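Local coordinates for enoyl-CoA hydratase/carnithine racemase (Thermus thermophilus JL-18, PDB 6SL9) that isomerises a ring-epoxidised phenylacetyl-CoA to oxepin-CoA as PaaG, a crotonase-family enzyme of phenylacetic acid catabolism, at the interface of chains A and B. Sequence-based numbering; all coordinates share one arbitrary frame. Chains: chain A/B, Enoyl-CoA hydratase/carnithine racemase.

Contact 1: the interface of chains A and B. Residues chain A 132, 136-138, 140; chain B 231, 234-235.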
loop_
_atom_site.group_PDB
_atom_site.type_symbol
_atom_site.label_atom_id
_atom_site.label_comp_id
_atom_site.label_asym_id
_atom_site.label_seq_id
_atom_site.Cartn_x
_atom_site.Cartn_y
_atom_site.Cartn_z
ATOM N N PHE A 132 10.971 -15.629 10.834
ATOM C CA PHE A 132 11.349 -16.643 9.823
ATOM C C PHE A 132 12.821 -16.495 9.428
ATOM O O PHE A 132 13.530 -17.533 9.304
ATOM C CB PHE A 132 10.476 -16.506 8.568
ATOM C CG PHE A 132 9.046 -16.924 8.810
ATOM C CD1 PHE A 132 8.703 -18.244 8.745
ATOM C CD2 PHE A 132 8.035 -15.981 8.997
ATOM C CE1 PHE A 132 7.405 -18.645 8.898
ATOM C CE2 PHE A 132 6.711 -16.390 9.134
ATOM C CZ PHE A 132 6.428 -17.712 9.091
ATOM N N GLY A 136 16.557 -18.897 8.716
ATOM C CA GLY A 136 16.856 -19.069 7.283
ATOM C C GLY A 136 15.648 -19.358 6.398
ATOM O O GLY A 136 15.825 -19.897 5.321
ATOM N N LEU A 137 14.464 -18.919 6.849
ATOM C CA LEU A 137 13.227 -19.155 6.084
ATOM C C LEU A 137 12.644 -17.843 5.590
ATOM O O LEU A 137 13.062 -16.769 5.997
ATOM C CB LEU A 137 12.251 -19.916 6.978
ATOM C CG LEU A 137 12.608 -21.361 7.344
ATOM C CD1 LEU A 137 11.437 -22.011 8.079
ATOM C CD2 LEU A 137 12.964 -22.220 6.120
ATOM N N VAL A 138 11.672 -17.988 4.715
ATOM C CA VAL A 138 10.899 -16.844 4.178
ATOM C C VAL A 138 9.585 -16.701 4.921
ATOM O O VAL A 138 9.133 -17.652 5.584
ATOM C CB VAL A 138 10.640 -17.041 2.672
ATOM C CG1 VAL A 138 11.909 -17.276 1.892
ATOM C CG2 VAL A 138 9.595 -18.125 2.386
ATOM N N ASP A 140 5.785 -17.098 5.585
ATOM C CA ASP A 140 4.738 -17.988 5.068
ATOM C C ASP A 140 3.424 -17.712 5.776
ATOM O O ASP A 140 3.296 -16.772 6.572
ATOM C CB ASP A 140 5.218 -19.450 5.037
ATOM C CG ASP A 140 5.333 -20.177 6.366
ATOM O OD1 ASP A 140 4.593 -19.828 7.326
ATOM O OD2 ASP A 140 6.181 -21.105 6.426
ATOM N N GLN B 231 9.373 -21.390 0.265
ATOM C CA GLN B 231 9.737 -21.993 1.553
ATOM C C GLN B 231 10.284 -23.401 1.342
ATOM O O GLN B 231 11.194 -23.812 2.098
ATOM C CB GLN B 231 8.555 -22.040 2.499
ATOM C CG GLN B 231 8.906 -22.315 3.957
ATOM C CD GLN B 231 9.551 -21.087 4.576
ATOM O OE1 GLN B 231 10.669 -20.664 4.192
ATOM N NE2 GLN B 231 8.781 -20.450 5.445
ATOM N N ALA B 234 13.851 -22.689 0.568
ATOM C CA ALA B 234 14.589 -22.219 1.754
ATOM C C ALA B 234 14.813 -23.372 2.763
ATOM O O ALA B 234 15.880 -23.489 3.372
ATOM C CB ALA B 234 13.875 -21.068 2.432
ATOM N N GLY B 235 13.870 -24.281 2.871
ATOM C CA GLY B 235 13.919 -25.391 3.822
ATOM C C GLY B 235 14.992 -26.393 3.455
ATOM O O GLY B 235 15.398 -27.145 4.344
#
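The side-chain amide nitrogen NE2 of B:Gln231 is gripped by two oxygens of chain A: it donates hydrogen bonds to the carbonyl O of A:Val138 at 2.8 Å and to the carboxylate OD2 of A:Asp140 at 2.9 Å. In this crotonase-family enzyme the glutamine reaches from helix 220-235 of one subunit into the loop after the 3-10 helix 132-135 of its neighbour. Its other end is held as well, because B:Gln231 OE1 accepts a hydrogen bond from the backbone N of A:Val138 at 2.9 Å, in the carbonyl plane and on a lone pair. The amide thus reads both backbone polar groups of A:Val138, which fixes its rotation. OD2 lies in the amide plane, but NE2 meets it from above the carboxylate plane, the two planes standing 82° apart. CG anti to the backbone N (chi1 -165°) and a bend at chi2 carry the amide across to the loop. A:Leu137 CB packs on B:Gln231 CD at 3.8 Å, and A:Val138 CG2 meets that carbon at 3.7 Å. An alanine in place of B:Gln231 would probably leave A:Val138 N and O and A:Asp140 OD2 without these mates and open a gap beside A:Leu137. One turn along, B:Ala234 CB touches A:Leu137 CD2 at 4.0 Å.

Contact 2: the interface of chains A and B. Residues chain A 153-154, 157; chain B 117-118, 120, 150, 178.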
loop_
_atom_site.group_PDB
_atom_site.type_symbol
_atom_site.label_atom_id
_atom_site.label_comp_id
_atom_site.label_asym_id
_atom_site.label_seq_id
_atom_site.Cartn_x
_atom_site.Cartn_y
_atom_site.Cartn_z
ATOM N N LEU A 153 5.461 -1.253 1.973
ATOM C CA LEU A 153 6.642 -2.039 1.575
ATOM C C LEU A 153 7.880 -1.643 2.393
ATOM O O LEU A 153 8.702 -2.515 2.714
ATOM C CB LEU A 153 6.889 -1.851 0.089
ATOM C CG LEU A 153 8.121 -2.546 -0.444
ATOM C CD1 LEU A 153 8.054 -4.047 -0.252
ATOM C CD2 LEU A 153 8.342 -2.195 -1.913
ATOM N N ALA A 154 8.046 -0.369 2.709
ATOM C CA ALA A 154 9.297 0.053 3.380
ATOM C C ALA A 154 9.420 -0.603 4.747
ATOM O O ALA A 154 10.472 -1.185 5.083
ATOM C CB ALA A 154 9.324 1.561 3.518
ATOM N N GLN A 157 9.954 -4.466 4.419
ATOM C CA GLN A 157 11.382 -4.846 4.141
ATOM C C GLN A 157 12.142 -4.946 5.442
ATOM O O GLN A 157 12.905 -5.930 5.668
ATOM C CB GLN A 157 12.036 -3.745 3.270
ATOM C CG GLN A 157 11.567 -3.850 1.845
ATOM C CD GLN A 157 11.993 -2.602 1.066
ATOM O OE1 GLN A 157 11.965 -1.449 1.564
ATOM N NE2 GLN A 157 12.237 -2.864 -0.184
ATOM N N GLY B 117 17.209 0.020 -3.027
ATOM C CA GLY B 117 17.851 -0.640 -1.899
ATOM C C GLY B 117 16.846 -1.415 -1.081
ATOM O O GLY B 117 15.726 -0.949 -0.901
ATOM N N ASP B 118 17.218 -2.561 -0.526
ATOM C CA ASP B 118 16.381 -3.293 0.446
ATOM C C ASP B 118 16.315 -2.574 1.770
ATOM O O ASP B 118 15.249 -2.501 2.402
ATOM C CB ASP B 118 16.921 -4.683 0.657
ATOM C CG ASP B 118 16.932 -5.509 -0.583
ATOM O OD1 ASP B 118 15.894 -5.575 -1.265
ATOM O OD2 ASP B 118 18.011 -6.072 -0.895
ATOM N N ARG B 120 17.751 1.212 3.347
ATOM C CA ARG B 120 18.186 2.508 2.800
ATOM C C ARG B 120 18.487 3.466 3.942
ATOM O O ARG B 120 17.674 3.643 4.850
ATOM C CB ARG B 120 17.058 3.035 1.922
ATOM C CG ARG B 120 16.734 2.129 0.750
ATOM C CD ARG B 120 15.573 2.579 -0.113
ATOM N NE ARG B 120 14.338 2.713 0.647
ATOM C CZ ARG B 120 13.561 1.692 0.993
ATOM N NH1 ARG B 120 13.815 0.469 0.547
ATOM N NH2 ARG B 120 12.463 1.923 1.718
ATOM N N LEU B 150 6.072 2.144 -1.392
ATOM C CA LEU B 150 6.905 2.584 -0.260
ATOM C C LEU B 150 6.193 3.639 0.581
ATOM O O LEU B 150 6.402 3.606 1.809
ATOM C CB LEU B 150 8.243 3.115 -0.761
ATOM C CG LEU B 150 9.173 2.097 -1.407
ATOM C CD1 LEU B 150 10.361 2.814 -1.998
ATOM C CD2 LEU B 150 9.625 1.045 -0.405
ATOM N N HIS B 178 15.146 4.126 5.801
ATOM C CA HIS B 178 14.975 3.454 7.110
ATOM C C HIS B 178 15.722 4.154 8.250
ATOM O O HIS B 178 15.358 3.935 9.386
ATOM C CB HIS B 178 15.399 1.994 6.995
ATOM C CG HIS B 178 14.589 1.214 5.992
ATOM N ND1 HIS B 178 15.113 0.872 4.773
ATOM C CD2 HIS B 178 13.331 0.711 6.071
ATOM C CE1 HIS B 178 14.172 0.150 4.162
ATOM N NE2 HIS B 178 13.058 0.080 4.907
#
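A:Gln157 and B:Arg120 meet at about a right angle, and the bond between them is nearly straight: guanidinium NH1 of B:Arg120 donates to the side-chain amide OE1 of A:Gln157 at 2.9 Å, with 168° at the hydrogen. OE1 lies in the guanidinium plane, although NH1 is tilted from the plane of the amide carbonyl. NH1 of B:Arg120 also donates to B:Gly117 O at 2.8 Å, so a bond within chain B steadies the group that crosses to chain A; NH2 adds a weak bond to OE1. The chain of B:Arg120 turns at chi3 (-58°), with B:His178 CE1 over one guanidinium face, toward the rim. The imidazole of B:His178 is held at both nitrogens: NE2 donates to A:Ala154 O at 2.9 Å, and ND1 accepts the backbone N of B:Arg120 at 3.0 Å, both partners in the ring plane. B:Leu150 CD2 adds close apolar packing, 3.8 Å from A:Leu153 CD2 and 3.9 Å from A:Ala154 CA. The looser side lies toward B:Gly117 and B:Asp118, where A:Gln157 NE2 comes no nearer than 4.0 Å to either B:Gly117 O or B:Asp118 O. In the fold, helix 153-162 of chain A faces strand 119-123, the end of helix 143-151 and the B:His178 loop of chain B.

Contact 3: the interface of chains A and B. Residues chain A 144-145, 148, 153, 156; chain B 212, 215-216.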
loop_
_atom_site.group_PDB
_atom_site.type_symbol
_atom_site.label_atom_id
_atom_site.label_comp_id
_atom_site.label_asym_id
_atom_site.label_seq_id
_atom_site.Cartn_x
_atom_site.Cartn_y
_atom_site.Cartn_z
ATOM N N SER A 144 3.681 -12.826 3.681
ATOM C CA SER A 144 4.242 -12.022 2.581
ATOM C C SER A 144 3.138 -11.217 1.859
ATOM O O SER A 144 3.476 -10.234 1.210
ATOM C CB SER A 144 5.016 -12.856 1.604
ATOM O OG SER A 144 4.195 -13.625 0.752
ATOM N N PHE A 145 1.914 -11.673 1.945
ATOM C CA PHE A 145 0.719 -10.999 1.385
ATOM C C PHE A 145 0.322 -9.889 2.332
ATOM O O PHE A 145 0.176 -8.730 1.913
ATOM C CB PHE A 145 -0.313 -12.078 1.147
ATOM C CG PHE A 145 -1.637 -11.559 0.631
ATOM C CD1 PHE A 145 -2.626 -11.160 1.512
ATOM C CD2 PHE A 145 -1.953 -11.555 -0.715
ATOM C CE1 PHE A 145 -3.820 -10.648 1.063
ATOM C CE2 PHE A 145 -3.205 -11.128 -1.181
ATOM C CZ PHE A 145 -4.149 -10.672 -0.280
ATOM N N PRO A 148 3.085 -6.297 3.685
ATOM C CA PRO A 148 3.234 -5.070 2.924
ATOM C C PRO A 148 1.923 -4.283 2.795
ATOM O O PRO A 148 1.957 -3.049 2.770
ATOM C CB PRO A 148 3.749 -5.530 1.575
ATOM C CG PRO A 148 4.141 -6.980 1.742
ATOM C CD PRO A 148 3.425 -7.514 2.907
ATOM N N LEU A 153 5.461 -1.253 1.973
ATOM C CA LEU A 153 6.642 -2.039 1.575
ATOM C C LEU A 153 7.880 -1.643 2.393
ATOM O O LEU A 153 8.702 -2.515 2.714
ATOM C CB LEU A 153 6.889 -1.851 0.089
ATOM C CG LEU A 153 8.121 -2.546 -0.444
ATOM C CD1 LEU A 153 8.054 -4.047 -0.252
ATOM C CD2 LEU A 153 8.342 -2.195 -1.913
ATOM N N ALA A 156 7.718 -3.304 5.701
ATOM C CA ALA A 156 7.746 -4.764 5.499
ATOM C C ALA A 156 9.188 -5.208 5.223
ATOM O O ALA A 156 9.628 -6.253 5.755
ATOM C CB ALA A 156 6.792 -5.171 4.386
ATOM N N LEU B 212 8.222 -10.249 -1.908
ATOM C CA LEU B 212 7.837 -8.834 -1.795
ATOM C C LEU B 212 7.622 -8.222 -3.154
ATOM O O LEU B 212 6.660 -7.451 -3.310
ATOM C CB LEU B 212 8.894 -8.066 -1.020
ATOM C CG LEU B 212 8.967 -8.384 0.483
ATOM C CD1 LEU B 212 10.129 -7.637 1.092
ATOM C CD2 LEU B 212 7.638 -8.049 1.163
ATOM N N THR B 215 4.069 -9.288 -4.353
ATOM C CA THR B 215 2.934 -9.421 -3.363
ATOM C C THR B 215 1.676 -8.715 -3.889
ATOM O O THR B 215 0.510 -9.209 -3.711
ATOM C CB THR B 215 3.344 -8.909 -1.971
ATOM O OG1 THR B 215 2.177 -9.210 -1.123
ATOM C CG2 THR B 215 3.720 -7.432 -2.013
ATOM N N TYR B 216 1.801 -7.549 -4.450
ATOM C CA TYR B 216 0.569 -6.768 -4.694
ATOM C C TYR B 216 -0.257 -7.308 -5.876
ATOM O O TYR B 216 -1.468 -7.097 -5.892
ATOM C CB TYR B 216 0.904 -5.288 -4.913
ATOM C CG TYR B 216 1.473 -4.616 -3.682
ATOM C CD1 TYR B 216 0.664 -4.159 -2.664
ATOM C CD2 TYR B 216 2.843 -4.527 -3.516
ATOM C CE1 TYR B 216 1.179 -3.569 -1.526
ATOM C CE2 TYR B 216 3.374 -3.954 -2.388
ATOM C CZ TYR B 216 2.546 -3.432 -1.415
ATOM O OH TYR B 216 3.136 -2.799 -0.362
HETATM O O HOH W 1 1.440 -0.986 0.432
#
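The pyrrolidine ring of A:Pro148 is the apolar centre of this subunit interface, touched by side chains of B:Leu212, B:Thr215 and B:Tyr216. A:Pro148 CG lies 3.7 Å from B:Leu212 CD2 and 3.8 Å from B:Thr215 CG2, both side chains approaching at a slant. A:Pro148 CB instead meets the phenol end of B:Tyr216, with CZ at 3.8 Å. B:Thr215 also hydrogen-bonds through its hydroxyl OG1 to the carbonyl O of A:Ser144 at 2.9 Å, the donor tilted 24° from the carbonyl plane. That residue is poorly ordered, which makes both the bond and the rotamer less certain. As modelled, with OG1 opposite the backbone N (chi1 -176°), the hydroxyl points at A:Ser144 while the methyl CG2 turns to the proline, so one short side chain would serve a polar and an apolar partner. Farther out, A:Leu153 CD1 comes within 4.2 Å of B:Leu212 CB and continues the apolar surface beyond A:Pro148. Helix 143-151 positions A:Ser144 and A:Pro148 about one turn apart; in chain B, B:Leu212 lies near the end of helix 202-214, and B:Thr215 and B:Tyr216 in the 3-10 helix 215-217. A water joins the two subunits at the tyrosine end: it lies 3.2 Å from A:Pro148 O and 2.6 Å from the phenol OH of B:Tyr216.

The C-alpha centres of contacts 2 and 3 are about 11 Å apart, and both use A:Leu153, which turns toward a different part of chain B in each. Contact 1 lies farther off, about 15 Å from contact 3 and 20 Å from contact 2. Chain A helix 143-151 serves contact 3, while the same helix of chain B enters contact 2, so, if the contacts repeat round the trimer, this helix of each subunit would meet both neighbours. The interface is accordingly not an exact two-fold, as expected where three copies form the deposited assembly; crotonases commonly build on such trimers, and all three contacts probably help hold this one.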